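Local coordinates for protein racemase (Pseudovibrio sp. JE062, PDB 3MKC) that is named a racemase and belongs to the mandelate racemase/muconate lactonizing enzyme family of the enolase superfamily, with a TIM-barrel-type C-terminal domain, at residues S187-R199 against E221-L234. Residues are numbered along the deposited sequence; the frame is centred on the assembly and turned at random.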
loop_
_atom_site.group_PDB
_atom_site.type_symbol
_atom_site.label_atom_id
_atom_site.label_comp_id
_atom_site.label_asym_id
_atom_site.label_seq_id
_atom_site.Cartn_x
_atom_site.Cartn_y
_atom_site.Cartn_z
ATOM N N SER A 187 -16.335 4.054 -24.518
ATOM C CA SER A 187 -15.550 5.105 -25.156
ATOM C C SER A 187 -15.235 6.083 -24.041
ATOM O O SER A 187 -15.752 5.940 -22.935
ATOM C CB SER A 187 -16.369 5.809 -26.243
ATOM O OG SER A 187 -17.460 6.525 -25.687
ATOM N N THR A 188 -14.401 7.080 -24.313
ATOM C CA THR A 188 -14.075 8.044 -23.274
ATOM C C THR A 188 -15.315 8.839 -22.863
ATOM O O THR A 188 -15.464 9.210 -21.697
ATOM C CB THR A 188 -12.971 9.014 -23.723
ATOM O OG1 THR A 188 -13.430 9.787 -24.837
ATOM C CG2 THR A 188 -11.728 8.238 -24.123
ATOM N N LYS A 189 -16.215 9.092 -23.807
ATOM C CA LYS A 189 -17.426 9.824 -23.471
ATOM C C LYS A 189 -18.311 9.012 -22.528
ATOM O O LYS A 189 -18.957 9.565 -21.640
ATOM C CB LYS A 189 -18.204 10.205 -24.737
ATOM C CG LYS A 189 -18.122 11.693 -25.044
ATOM C CD LYS A 189 -18.642 12.486 -23.842
ATOM C CE LYS A 189 -18.169 13.934 -23.824
ATOM N NZ LYS A 189 -18.594 14.590 -22.545
ATOM N N GLU A 190 -18.318 7.698 -22.714
ATOM C CA GLU A 190 -19.115 6.823 -21.871
ATOM C C GLU A 190 -18.519 6.783 -20.468
ATOM O O GLU A 190 -19.246 6.713 -19.476
ATOM C CB GLU A 190 -19.162 5.410 -22.462
ATOM C CG GLU A 190 -19.901 5.319 -23.791
ATOM C CD GLU A 190 -19.898 3.912 -24.360
ATOM O OE1 GLU A 190 -18.803 3.380 -24.640
ATOM O OE2 GLU A 190 -20.989 3.336 -24.522
ATOM N N VAL A 191 -17.191 6.821 -20.391
ATOM C CA VAL A 191 -16.510 6.811 -19.104
ATOM C C VAL A 191 -16.884 8.084 -18.356
ATOM O O VAL A 191 -17.105 8.056 -17.146
ATOM C CB VAL A 191 -14.972 6.747 -19.275
ATOM C CG1 VAL A 191 -14.283 6.907 -17.917
ATOM C CG2 VAL A 191 -14.584 5.419 -19.902
ATOM N N ALA A 192 -16.960 9.196 -19.082
ATOM C CA ALA A 192 -17.323 10.464 -18.467
ATOM C C ALA A 192 -18.741 10.351 -17.911
ATOM O O ALA A 192 -19.026 10.805 -16.803
ATOM C CB ALA A 192 -17.249 11.579 -19.486
ATOM N N TYR A 193 -19.621 9.742 -18.698
ATOM C CA TYR A 193 -21.013 9.543 -18.309
ATOM C C TYR A 193 -21.046 8.725 -17.028
ATOM O O TYR A 193 -21.718 9.076 -16.056
ATOM C CB TYR A 193 -21.762 8.794 -19.419
ATOM C CG TYR A 193 -23.106 8.260 -18.979
ATOM C CD1 TYR A 193 -24.177 9.121 -18.753
ATOM C CD2 TYR A 193 -23.289 6.899 -18.743
ATOM C CE1 TYR A 193 -25.403 8.640 -18.299
ATOM C CE2 TYR A 193 -24.512 6.406 -18.285
ATOM C CZ TYR A 193 -25.560 7.284 -18.066
ATOM O OH TYR A 193 -26.765 6.811 -17.604
ATOM N N TYR A 194 -20.296 7.632 -17.049
ATOM C CA TYR A 194 -20.176 6.708 -15.930
ATOM C C TYR A 194 -19.816 7.418 -14.627
ATOM O O TYR A 194 -20.508 7.288 -13.616
ATOM C CB TYR A 194 -19.104 5.677 -16.282
ATOM C CG TYR A 194 -18.725 4.699 -15.201
ATOM C CD1 TYR A 194 -19.641 3.775 -14.713
ATOM C CD2 TYR A 194 -17.419 4.652 -14.712
ATOM C CE1 TYR A 194 -19.265 2.819 -13.770
ATOM C CE2 TYR A 194 -17.035 3.705 -13.775
ATOM C CZ TYR A 194 -17.959 2.792 -13.309
ATOM O OH TYR A 194 -17.571 1.845 -12.393
ATOM N N LEU A 195 -18.722 8.168 -14.657
ATOM C CA LEU A 195 -18.266 8.875 -13.476
ATOM C C LEU A 195 -19.269 9.926 -13.039
ATOM O O LEU A 195 -19.385 10.223 -11.859
ATOM C CB LEU A 195 -16.901 9.507 -13.751
ATOM C CG LEU A 195 -15.810 8.484 -14.098
ATOM C CD1 LEU A 195 -14.490 9.202 -14.359
ATOM C CD2 LEU A 195 -15.649 7.490 -12.955
ATOM N N ARG A 196 -20.003 10.490 -13.990
ATOM C CA ARG A 196 -20.995 11.493 -13.645
ATOM C C ARG A 196 -22.143 10.837 -12.891
ATOM O O ARG A 196 -22.705 11.420 -11.959
ATOM C CB ARG A 196 -21.517 12.181 -14.905
ATOM C CG ARG A 196 -20.575 13.236 -15.441
ATOM C CD ARG A 196 -21.029 13.790 -16.782
ATOM N NE ARG A 196 -20.172 14.893 -17.192
ATOM C CZ ARG A 196 -20.047 16.018 -16.499
ATOM N NH1 ARG A 196 -20.731 16.178 -15.374
ATOM N NH2 ARG A 196 -19.228 16.976 -16.913
ATOM N N GLU A 197 -22.485 9.615 -13.288
ATOM C CA GLU A 197 -23.575 8.899 -12.634
ATOM C C GLU A 197 -23.179 8.463 -11.233
ATOM O O GLU A 197 -23.975 8.559 -10.301
ATOM C CB GLU A 197 -23.994 7.680 -13.460
ATOM C CG GLU A 197 -24.572 8.047 -14.812
ATOM C CD GLU A 197 -25.755 8.990 -14.700
ATOM O OE1 GLU A 197 -26.800 8.574 -14.155
ATOM O OE2 GLU A 197 -25.638 10.150 -15.154
ATOM N N LEU A 198 -21.946 7.992 -11.082
ATOM C CA LEU A 198 -21.475 7.549 -9.778
ATOM C C LEU A 198 -21.367 8.722 -8.820
ATOM O O LEU A 198 -21.698 8.601 -7.639
ATOM C CB LEU A 198 -20.120 6.850 -9.912
ATOM C CG LEU A 198 -20.125 5.556 -10.726
ATOM C CD1 LEU A 198 -18.753 4.902 -10.667
ATOM C CD2 LEU A 198 -21.177 4.606 -10.168
ATOM N N ARG A 199 -20.897 9.860 -9.325
ATOM C CA ARG A 199 -20.774 11.049 -8.498
ATOM C C ARG A 199 -22.173 11.530 -8.121
ATOM O O ARG A 199 -22.387 12.053 -7.028
ATOM C CB ARG A 199 -20.033 12.154 -9.254
ATOM C CG ARG A 199 -20.063 13.510 -8.556
ATOM C CD ARG A 199 -19.518 13.416 -7.139
ATOM N NE ARG A 199 -18.199 14.026 -7.007
ATOM C CZ ARG A 199 -17.509 14.071 -5.874
ATOM N NH1 ARG A 199 -18.007 13.536 -4.767
ATOM N NH2 ARG A 199 -16.321 14.663 -5.843
ATOM N N GLU A 221 -5.908 12.330 -25.303
ATOM C CA GLU A 221 -7.253 11.788 -25.121
ATOM C C GLU A 221 -7.637 11.818 -23.636
ATOM O O GLU A 221 -8.775 12.140 -23.275
ATOM C CB GLU A 221 -7.305 10.357 -25.670
ATOM C CG GLU A 221 -8.639 9.659 -25.520
ATOM C CD GLU A 221 -8.653 8.285 -26.187
ATOM O OE1 GLU A 221 -7.762 7.458 -25.890
ATOM O OE2 GLU A 221 -9.558 8.029 -27.010
ATOM N N VAL A 222 -6.685 11.498 -22.766
ATOM C CA VAL A 222 -6.958 11.511 -21.335
ATOM C C VAL A 222 -7.246 12.932 -20.856
ATOM O O VAL A 222 -8.177 13.153 -20.085
ATOM C CB VAL A 222 -5.771 10.931 -20.533
ATOM C CG1 VAL A 222 -6.064 10.993 -19.041
ATOM C CG2 VAL A 222 -5.522 9.491 -20.954
ATOM N N ALA A 223 -6.462 13.899 -21.330
ATOM C CA ALA A 223 -6.663 15.290 -20.919
ATOM C C ALA A 223 -8.069 15.753 -21.287
ATOM O O ALA A 223 -8.724 16.436 -20.499
ATOM C CB ALA A 223 -5.621 16.195 -21.572
ATOM N N ARG A 224 -8.536 15.383 -22.478
ATOM C CA ARG A 224 -9.885 15.773 -22.899
ATOM C C ARG A 224 -10.909 15.216 -21.928
ATOM O O ARG A 224 -11.817 15.918 -21.489
ATOM C CB ARG A 224 -10.203 15.256 -24.304
ATOM C CG ARG A 224 -9.864 16.232 -25.399
ATOM C CD ARG A 224 -10.446 15.801 -26.739
ATOM N NE ARG A 224 -10.119 16.773 -27.779
ATOM C CZ ARG A 224 -10.414 16.618 -29.066
ATOM N NH1 ARG A 224 -11.046 15.524 -29.473
ATOM N NH2 ARG A 224 -10.065 17.554 -29.942
ATOM N N LEU A 225 -10.757 13.940 -21.596
ATOM C CA LEU A 225 -11.676 13.297 -20.670
ATOM C C LEU A 225 -11.650 13.975 -19.306
ATOM O O LEU A 225 -12.690 14.365 -18.783
ATOM C CB LEU A 225 -11.322 11.817 -20.517
ATOM C CG LEU A 225 -11.993 11.041 -19.379
ATOM C CD1 LEU A 225 -13.508 11.095 -19.523
ATOM C CD2 LEU A 225 -11.502 9.607 -19.395
ATOM N N LEU A 226 -10.461 14.128 -18.731
ATOM C CA LEU A 226 -10.362 14.751 -17.418
ATOM C C LEU A 226 -10.843 16.196 -17.416
ATOM O O LEU A 226 -11.452 16.653 -16.449
ATOM C CB LEU A 226 -8.924 14.664 -16.897
ATOM C CG LEU A 226 -8.404 13.239 -16.670
ATOM C CD1 LEU A 226 -7.013 13.311 -16.052
ATOM C CD2 LEU A 226 -9.352 12.469 -15.742
ATOM N N ASN A 227 -10.587 16.921 -18.497
ATOM C CA ASN A 227 -11.031 18.301 -18.555
ATOM C C ASN A 227 -12.551 18.415 -18.613
ATOM O O ASN A 227 -13.121 19.357 -18.072
ATOM C CB ASN A 227 -10.400 19.026 -19.749
ATOM C CG ASN A 227 -8.945 19.371 -19.507
ATOM O OD1 ASN A 227 -8.529 19.548 -18.364
ATOM N ND2 ASN A 227 -8.167 19.485 -20.580
ATOM N N SER A 228 -13.209 17.445 -19.234
ATOM C CA SER A 228 -14.668 17.492 -19.357
ATOM C C SER A 228 -15.424 17.131 -18.079
ATOM O O SER A 228 -16.629 17.369 -17.981
ATOM C CB SER A 228 -15.133 16.576 -20.494
ATOM O OG SER A 228 -15.017 15.212 -20.135
ATOM N N ILE A 229 -14.730 16.555 -17.102
ATOM C CA ILE A 229 -15.390 16.186 -15.852
ATOM C C ILE A 229 -14.840 16.969 -14.667
ATOM O O ILE A 229 -14.889 16.515 -13.526
ATOM C CB ILE A 229 -15.262 14.678 -15.565
ATOM C CG1 ILE A 229 -13.787 14.286 -15.444
ATOM C CG2 ILE A 229 -15.954 13.884 -16.670
ATOM C CD1 ILE A 229 -13.585 12.827 -15.097
ATOM N N GLU A 230 -14.324 18.157 -14.955
ATOM C CA GLU A 230 -13.775 19.022 -13.929
ATOM C C GLU A 230 -14.861 19.356 -12.901
ATOM O O GLU A 230 -14.590 19.452 -11.705
ATOM C CB GLU A 230 -13.235 20.302 -14.581
ATOM C CG GLU A 230 -12.308 21.115 -13.695
ATOM C CD GLU A 230 -11.675 22.291 -14.418
ATOM O OE1 GLU A 230 -10.860 22.065 -15.340
ATOM O OE2 GLU A 230 -11.990 23.446 -14.059
ATOM N N ASP A 231 -16.095 19.513 -13.370
ATOM C CA ASP A 231 -17.207 19.842 -12.485
ATOM C C ASP A 231 -17.489 18.765 -11.432
ATOM O O ASP A 231 -18.087 19.053 -10.393
ATOM C CB ASP A 231 -18.472 20.102 -13.312
ATOM C CG ASP A 231 -18.845 18.924 -14.179
ATOM O OD1 ASP A 231 -17.983 18.464 -14.958
ATOM O OD2 ASP A 231 -19.997 18.458 -14.085
ATOM N N LEU A 232 -17.065 17.531 -11.696
ATOM C CA LEU A 232 -17.273 16.439 -10.747
ATOM C C LEU A 232 -16.372 16.603 -9.525
ATOM O O LEU A 232 -16.550 15.931 -8.516
ATOM C CB LEU A 232 -17.003 15.087 -11.412
ATOM C CG LEU A 232 -17.930 14.744 -12.581
ATOM C CD1 LEU A 232 -17.633 13.336 -13.061
ATOM C CD2 LEU A 232 -19.389 14.866 -12.146
ATOM N N GLU A 233 -15.397 17.498 -9.625
ATOM C CA GLU A 233 -14.495 17.756 -8.510
ATOM C C GLU A 233 -13.897 16.486 -7.907
ATOM O O GLU A 233 -13.849 16.332 -6.681
ATOM C CB GLU A 233 -15.241 18.526 -7.416
ATOM C CG GLU A 233 -15.888 19.823 -7.894
ATOM C CD GLU A 233 -16.651 20.535 -6.790
ATOM O OE1 GLU A 233 -16.061 20.765 -5.711
ATOM O OE2 GLU A 233 -17.840 20.867 -7.000
ATOM N N LEU A 234 -13.438 15.581 -8.762
ATOM C CA LEU A 234 -12.845 14.330 -8.295
ATOM C C LEU A 234 -11.514 14.606 -7.590
ATOM O O LEU A 234 -10.791 15.541 -7.948
ATOM C CB LEU A 234 -12.654 13.383 -9.486
ATOM C CG LEU A 234 -13.950 13.107 -10.271
ATOM C CD1 LEU A 234 -13.654 12.271 -11.508
ATOM C CD2 LEU A 234 -14.954 12.389 -9.364
#
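The Arg196 guanidinium has Leu232 CG over one face and the Asp231 carboxylate at its edge. The grip on Asp231 is end-on, one nitrogen to each oxygen. Arg196 NH1 lies 2.7 Å from Asp231 OD2, which uses its syn lone pair, and the bond is nearly straight. Arg196 NH2 reaches Asp231 OD1 at 2.8 Å on a more bent path, with Asp231 OD1 tilted out of the guanidinium plane; the two flat groups are turned 30° apart. The same NH2 gives a weak bond to Ser228 O. The salt bridge joins helix 188-202 to the 3-10 segment 230-232. The Arg196 chain, extended from CG to NE, carries the guanidinium across to Asp231, and Leu232 packs against its CG.

At the edge of the Arg199 guanidinium lie the carbonyl oxygens of Leu232 and Glu233. The grip on Leu232 O is side-on: Arg199 NE is 2.9 Å and Arg199 NH2 3.0 Å from that one oxygen. A weak bond joins Arg199 NH2 to Glu233 O. Bends at chi2 and chi3 curl the chain round to these carbonyls. Arg199 NH1 bonds to Thr206 O and Gly203 O, which probably limits rotation of the group.

Between Thr188 and the arginines the packing is mainly apolar. Leu225 CD1 sits against Thr188 O and, at 3.8 Å, Ala192 CB. Ala192 CB also meets Ile229 CG2. Leu195 CD1 meets Ile229 CD1 at 3.8 Å.

The axes of helix segments 188-199 and 221-228 come within 9.9 Å, crossing at -30°, roughly parallel, as for neighbouring outer helices of a TIM-type barrel. The helices are the links of consecutive beta-alpha-beta crossovers from strand 175-179 to 207-211 and on to 236-238. Leu195 and Leu234 both rest on Val210 of strand 207-211, and helix 154-170 packs against Tyr194 and Glu197.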